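Local structure of toxin Tse2 (Pseudomonas aeruginosa, 5AKO) at residues 167-170 against 171-175; 152-155 against 156-160. The protein is a toxin delivered by the H1 type VI secretion system into the cytoplasm of recipient cells, where it likely acts as an NAD-dependent cytotoxin. All blocks are in the same frame, centred on the assembly; numbering follows the deposited sequence.

Interaction 1. Residues 167-170 against 171-175; sequences NAIR and RQWEK
Ile169 and Trp173, one helical turn apart, make the apolar side-chain contact here: methyl CG2 of Ile169 meets CD1 of the indole at 4.3 Å. The indole also lies against the carbonyl of the turn before: CD1 sits 3.4 Å from Ile169 O, which comes to the ring at its edge and near its plane. A first torsion that sets CG opposite the carbonyl carbon (chi1 -71°) turns the Trp173 ring back toward the preceding turn, and NE1 finds its acceptor in Pro52 O. Glu174 leans the same way. Its extended chain brings CG to 3.5 Å from Arg170 O, the carbonyl that also accepts the nearly straight bond from Glu174 N at 3.0 Å. Arg171 behaves differently. With CG anti to N and the chain folded at chi2 (73°), it leads off the earlier turn, so that only CB stays close, 3.3 Å from Asn167 O. Its guanidinium presents an edge to Glu174, NH1 forming a long salt bridge of 3.6 Å with OE1. Gln172 runs out extended, its CG 3.5 Å from Ala168 O. Arg171 NE hydrogen-bonds Asp120 O and Gln172 NE2 reaches Val117 O. Backbone bonds from amide to the carbonyl four residues earlier link the two turns, the pattern of an alpha-helix, here near the end of helix 154-176.

Interaction 2. Residues 152-155 against 156-160; sequences MYRE and VLMGQ
Val156 meets Met152 through CG1, which lies 4.1 Å from the sulfur, and its CB rests 3.6 Å from Tyr153 O. At Leu157 the thioether comes closer still: Met152 SD stands 3.9 Å from CA of Leu157 and about as far from its CB, the two side chains crossing at roughly a right angle. Met152 holds CG between its own N and carbonyl carbon (chi1 58°), which brings CG and SD against Leu157. Leu157 also packs on Leu128 of strand 128-136, while Met152 touches Asp127 in the loop before that strand. The Leu157 amide donates to Tyr153 O at 3.3 Å, in the carbonyl plane, and as Tyr153 occupies the N-cap position this bond closes the first turn of helix 154-176, the start of an alpha-helix that follows directly on a loop. Met158 lies alongside Arg154 and points the same way, with SD 3.9 Å from the arginine CG; its own CG is 3.4 Å from Arg154 O, which also receives the almost linear bond from Met158 N at 2.9 Å. Beyond this pair the arginine bends at chi3 (-65°), and its NE makes a weak hydrogen bond to Tyr93 OH, while Met158 packs on His67. Gly159 contributes through its backbone, its N donating to Glu155 O at 2.9 Å. Gln160 turns to another part of the chain, where OE1 accepts from Asp127 N.

In the fold
Both interactions belong to helix 154-176, the principal helix of the chain: interaction 2 forms its start and interaction 1 lies near its end, with no overlap between them. Their centres are 22 Å apart and their nearest atoms about 6 Å, so they do not touch, and interaction 2 comes first in sequence. Residues 161-166 of the same helix separate them. In what is probably an ADP-ribosyltransferase-type fold, as the family assignment suggests, the two ends of this one long helix pack on different parts of the chain, 152-160 on strand 128-136 and the loops holding His67 and Tyr93, 167-175 on the region of Pro52 and Asp120.

Interaction 1. Residues 167-170 against 171-175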
loop_
_atom_site.group_PDB
_atom_site.type_symbol
_atom_site.label_atom_id
_atom_site.label_comp_id
_atom_site.label_asym_id
_atom_site.label_seq_id
_atom_site.Cartn_x
_atom_site.Cartn_y
_atom_site.Cartn_z
ATOM N N ASN C 167 -21.580 -7.619 29.576
ATOM C CA ASN C 167 -20.733 -7.092 30.662
ATOM C C ASN C 167 -20.798 -5.585 30.690
ATOM O O ASN C 167 -20.805 -4.962 31.782
ATOM C CB ASN C 167 -19.274 -7.532 30.515
ATOM C CG ASN C 167 -19.093 -9.025 30.652
ATOM O OD1 ASN C 167 -20.039 -9.756 30.922
ATOM N ND2 ASN C 167 -17.875 -9.493 30.400
ATOM N N ALA C 168 -20.872 -4.995 29.500
ATOM C CA ALA C 168 -20.845 -3.529 29.388
ATOM C C ALA C 168 -22.113 -2.900 29.946
ATOM O O ALA C 168 -22.081 -1.852 30.574
ATOM C CB ALA C 168 -20.635 -3.111 27.935
ATOM N N ILE C 169 -23.232 -3.565 29.695
ATOM C CA ILE C 169 -24.531 -3.137 30.214
ATOM C C ILE C 169 -24.599 -3.265 31.765
ATOM O O ILE C 169 -24.852 -2.282 32.461
ATOM C CB ILE C 169 -25.636 -3.942 29.537
ATOM C CG1 ILE C 169 -25.637 -3.618 28.032
ATOM C CG2 ILE C 169 -26.998 -3.621 30.164
ATOM C CD1 ILE C 169 -26.401 -4.623 27.186
ATOM N N ARG C 170 -24.299 -4.444 32.298
ATOM C CA ARG C 170 -24.085 -4.592 33.757
ATOM C C ARG C 170 -23.233 -3.456 34.322
ATOM O O ARG C 170 -23.624 -2.788 35.273
ATOM C CB ARG C 170 -23.422 -5.927 34.103
ATOM C CG ARG C 170 -24.358 -7.113 33.988
ATOM C CD ARG C 170 -23.633 -8.457 33.972
ATOM N NE ARG C 170 -24.502 -9.482 33.377
ATOM C CZ ARG C 170 -24.120 -10.408 32.491
ATOM N NH1 ARG C 170 -22.859 -10.471 32.045
ATOM N NH2 ARG C 170 -25.015 -11.272 32.031
ATOM N N ARG C 171 -22.086 -3.215 33.706
ATOM C CA ARG C 171 -21.159 -2.185 34.179
ATOM C C ARG C 171 -21.726 -0.785 34.049
ATOM O O ARG C 171 -21.409 0.067 34.872
ATOM C CB ARG C 171 -19.842 -2.291 33.439
ATOM C CG ARG C 171 -18.828 -1.260 33.808
ATOM C CD ARG C 171 -18.230 -1.491 35.176
ATOM N NE ARG C 171 -17.512 -0.289 35.501
ATOM C CZ ARG C 171 -17.375 0.223 36.725
ATOM N NH1 ARG C 171 -17.830 -0.405 37.821
ATOM N NH2 ARG C 171 -16.763 1.385 36.849
ATOM N N GLN C 172 -22.583 -0.526 33.060
ATOM C CA GLN C 172 -23.278 0.788 33.017
ATOM C C GLN C 172 -24.146 1.034 34.273
ATOM O O GLN C 172 -24.180 2.167 34.779
ATOM C CB GLN C 172 -24.128 0.943 31.743
ATOM C CG GLN C 172 -23.336 1.405 30.520
ATOM C CD GLN C 172 -24.237 1.622 29.309
ATOM O OE1 GLN C 172 -25.299 2.243 29.427
ATOM N NE2 GLN C 172 -23.828 1.102 28.134
ATOM N N TRP C 173 -24.855 -0.006 34.737
ATOM C CA TRP C 173 -25.733 0.115 35.891
ATOM C C TRP C 173 -24.948 0.161 37.212
ATOM O O TRP C 173 -25.285 0.937 38.099
ATOM C CB TRP C 173 -26.872 -0.932 35.821
ATOM C CG TRP C 173 -27.801 -0.517 34.710
ATOM C CD1 TRP C 173 -27.797 -0.972 33.410
ATOM C CD2 TRP C 173 -28.780 0.533 34.758
ATOM N NE1 TRP C 173 -28.740 -0.303 32.666
ATOM C CE2 TRP C 173 -29.359 0.627 33.466
ATOM C CE3 TRP C 173 -29.244 1.387 35.775
ATOM C CZ2 TRP C 173 -30.393 1.539 33.169
ATOM C CZ3 TRP C 173 -30.265 2.298 35.476
ATOM C CH2 TRP C 173 -30.827 2.360 34.183
ATOM N N GLU C 174 -23.855 -0.594 37.320
ATOM C CA GLU C 174 -22.975 -0.494 38.504
ATOM C C GLU C 174 -22.392 0.899 38.659
ATOM O O GLU C 174 -22.199 1.392 39.767
ATOM C CB GLU C 174 -21.795 -1.477 38.417
ATOM C CG GLU C 174 -22.185 -2.943 38.436
ATOM C CD GLU C 174 -21.016 -3.877 38.113
ATOM O OE1 GLU C 174 -19.832 -3.435 38.093
ATOM O OE2 GLU C 174 -21.291 -5.072 37.881
ATOM N N LYS C 175 -22.065 1.505 37.532
ATOM C CA LYS C 175 -21.452 2.807 37.516
ATOM C C LYS C 175 -22.498 3.841 37.935
ATOM O O LYS C 175 -22.194 4.776 38.670
ATOM C CB LYS C 175 -20.912 3.110 36.114
ATOM C CG LYS C 175 -19.530 3.734 36.159
ATOM C CD LYS C 175 -19.109 4.508 34.912
ATOM C CE LYS C 175 -18.070 5.585 35.317
ATOM N NZ LYS C 175 -17.006 5.893 34.319
#

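Interaction 2. Residues 152-155 against 156-160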
loop_
_atom_site.group_PDB
_atom_site.type_symbol
_atom_site.label_atom_id
_atom_site.label_comp_id
_atom_site.label_asym_id
_atom_site.label_seq_id
_atom_site.Cartn_x
_atom_site.Cartn_y
_atom_site.Cartn_z
ATOM N N MET C 152 -9.235 -18.793 17.531
ATOM C CA MET C 152 -10.553 -19.361 17.781
ATOM C C MET C 152 -11.439 -19.334 16.540
ATOM O O MET C 152 -11.237 -18.510 15.641
ATOM C CB MET C 152 -11.246 -18.627 18.923
ATOM C CG MET C 152 -11.417 -17.137 18.709
ATOM S SD MET C 152 -11.989 -16.232 20.164
ATOM C CE MET C 152 -10.655 -16.543 21.304
ATOM N N TYR C 153 -12.415 -20.245 16.503
ATOM C CA TYR C 153 -13.391 -20.281 15.436
ATOM C C TYR C 153 -14.375 -19.161 15.613
ATOM O O TYR C 153 -14.525 -18.600 16.695
ATOM C CB TYR C 153 -14.105 -21.650 15.367
ATOM C CG TYR C 153 -13.161 -22.802 15.050
ATOM C CD1 TYR C 153 -12.567 -22.913 13.775
ATOM C CD2 TYR C 153 -12.809 -23.735 16.024
ATOM C CE1 TYR C 153 -11.685 -23.937 13.480
ATOM C CE2 TYR C 153 -11.925 -24.765 15.744
ATOM C CZ TYR C 153 -11.376 -24.875 14.475
ATOM O OH TYR C 153 -10.472 -25.875 14.193
ATOM N N ARG C 154 -15.057 -18.820 14.519
ATOM C CA ARG C 154 -15.968 -17.699 14.485
ATOM C C ARG C 154 -17.008 -17.717 15.587
ATOM O O ARG C 154 -17.285 -16.696 16.221
ATOM C CB ARG C 154 -16.666 -17.634 13.132
ATOM C CG ARG C 154 -17.293 -16.274 12.914
ATOM C CD ARG C 154 -18.019 -16.142 11.602
ATOM N NE ARG C 154 -17.132 -16.235 10.447
ATOM C CZ ARG C 154 -17.529 -15.995 9.203
ATOM N NH1 ARG C 154 -18.795 -15.668 8.969
ATOM N NH2 ARG C 154 -16.668 -16.107 8.191
ATOM N N GLU C 155 -17.632 -18.872 15.779
ATOM C CA GLU C 155 -18.750 -19.006 16.735
ATOM C C GLU C 155 -18.305 -18.646 18.157
ATOM O O GLU C 155 -18.995 -17.946 18.860
ATOM C CB GLU C 155 -19.334 -20.437 16.698
ATOM C CG GLU C 155 -19.586 -20.997 15.282
ATOM C CD GLU C 155 -18.422 -21.854 14.717
ATOM O OE1 GLU C 155 -18.276 -23.035 15.129
ATOM O OE2 GLU C 155 -17.650 -21.342 13.860
ATOM N N VAL C 156 -17.126 -19.115 18.549
ATOM C CA VAL C 156 -16.592 -18.838 19.852
ATOM C C VAL C 156 -16.359 -17.329 20.032
ATOM O O VAL C 156 -16.690 -16.764 21.087
ATOM C CB VAL C 156 -15.286 -19.630 20.100
ATOM C CG1 VAL C 156 -14.608 -19.187 21.403
ATOM C CG2 VAL C 156 -15.567 -21.138 20.120
ATOM N N LEU C 157 -15.809 -16.694 18.997
ATOM C CA LEU C 157 -15.527 -15.249 18.998
ATOM C C LEU C 157 -16.796 -14.446 19.111
ATOM O O LEU C 157 -16.883 -13.543 19.932
ATOM C CB LEU C 157 -14.782 -14.849 17.714
ATOM C CG LEU C 157 -14.538 -13.346 17.455
ATOM C CD1 LEU C 157 -13.803 -12.658 18.612
ATOM C CD2 LEU C 157 -13.751 -13.154 16.175
ATOM N N MET C 158 -17.774 -14.761 18.267
ATOM C CA MET C 158 -19.086 -14.121 18.339
ATOM C C MET C 158 -19.653 -14.273 19.753
ATOM O O MET C 158 -20.196 -13.303 20.327
ATOM C CB MET C 158 -20.049 -14.709 17.305
ATOM C CG MET C 158 -19.735 -14.330 15.865
ATOM S SD MET C 158 -20.622 -15.264 14.606
ATOM C CE MET C 158 -22.210 -14.429 14.521
ATOM N N GLY C 159 -19.517 -15.476 20.319
ATOM C CA GLY C 159 -20.068 -15.737 21.654
ATOM C C GLY C 159 -19.460 -14.801 22.681
ATOM O O GLY C 159 -20.171 -14.207 23.518
ATOM N N GLN C 160 -18.142 -14.639 22.602
ATOM C CA GLN C 160 -17.457 -13.811 23.569
ATOM C C GLN C 160 -17.840 -12.364 23.371
ATOM O O GLN C 160 -17.995 -11.620 24.342
ATOM C CB GLN C 160 -15.974 -14.009 23.490
ATOM C CG GLN C 160 -15.541 -15.448 23.715
ATOM C CD GLN C 160 -15.215 -15.707 25.134
ATOM O OE1 GLN C 160 -14.079 -15.430 25.593
ATOM N NE2 GLN C 160 -16.209 -16.169 25.877
#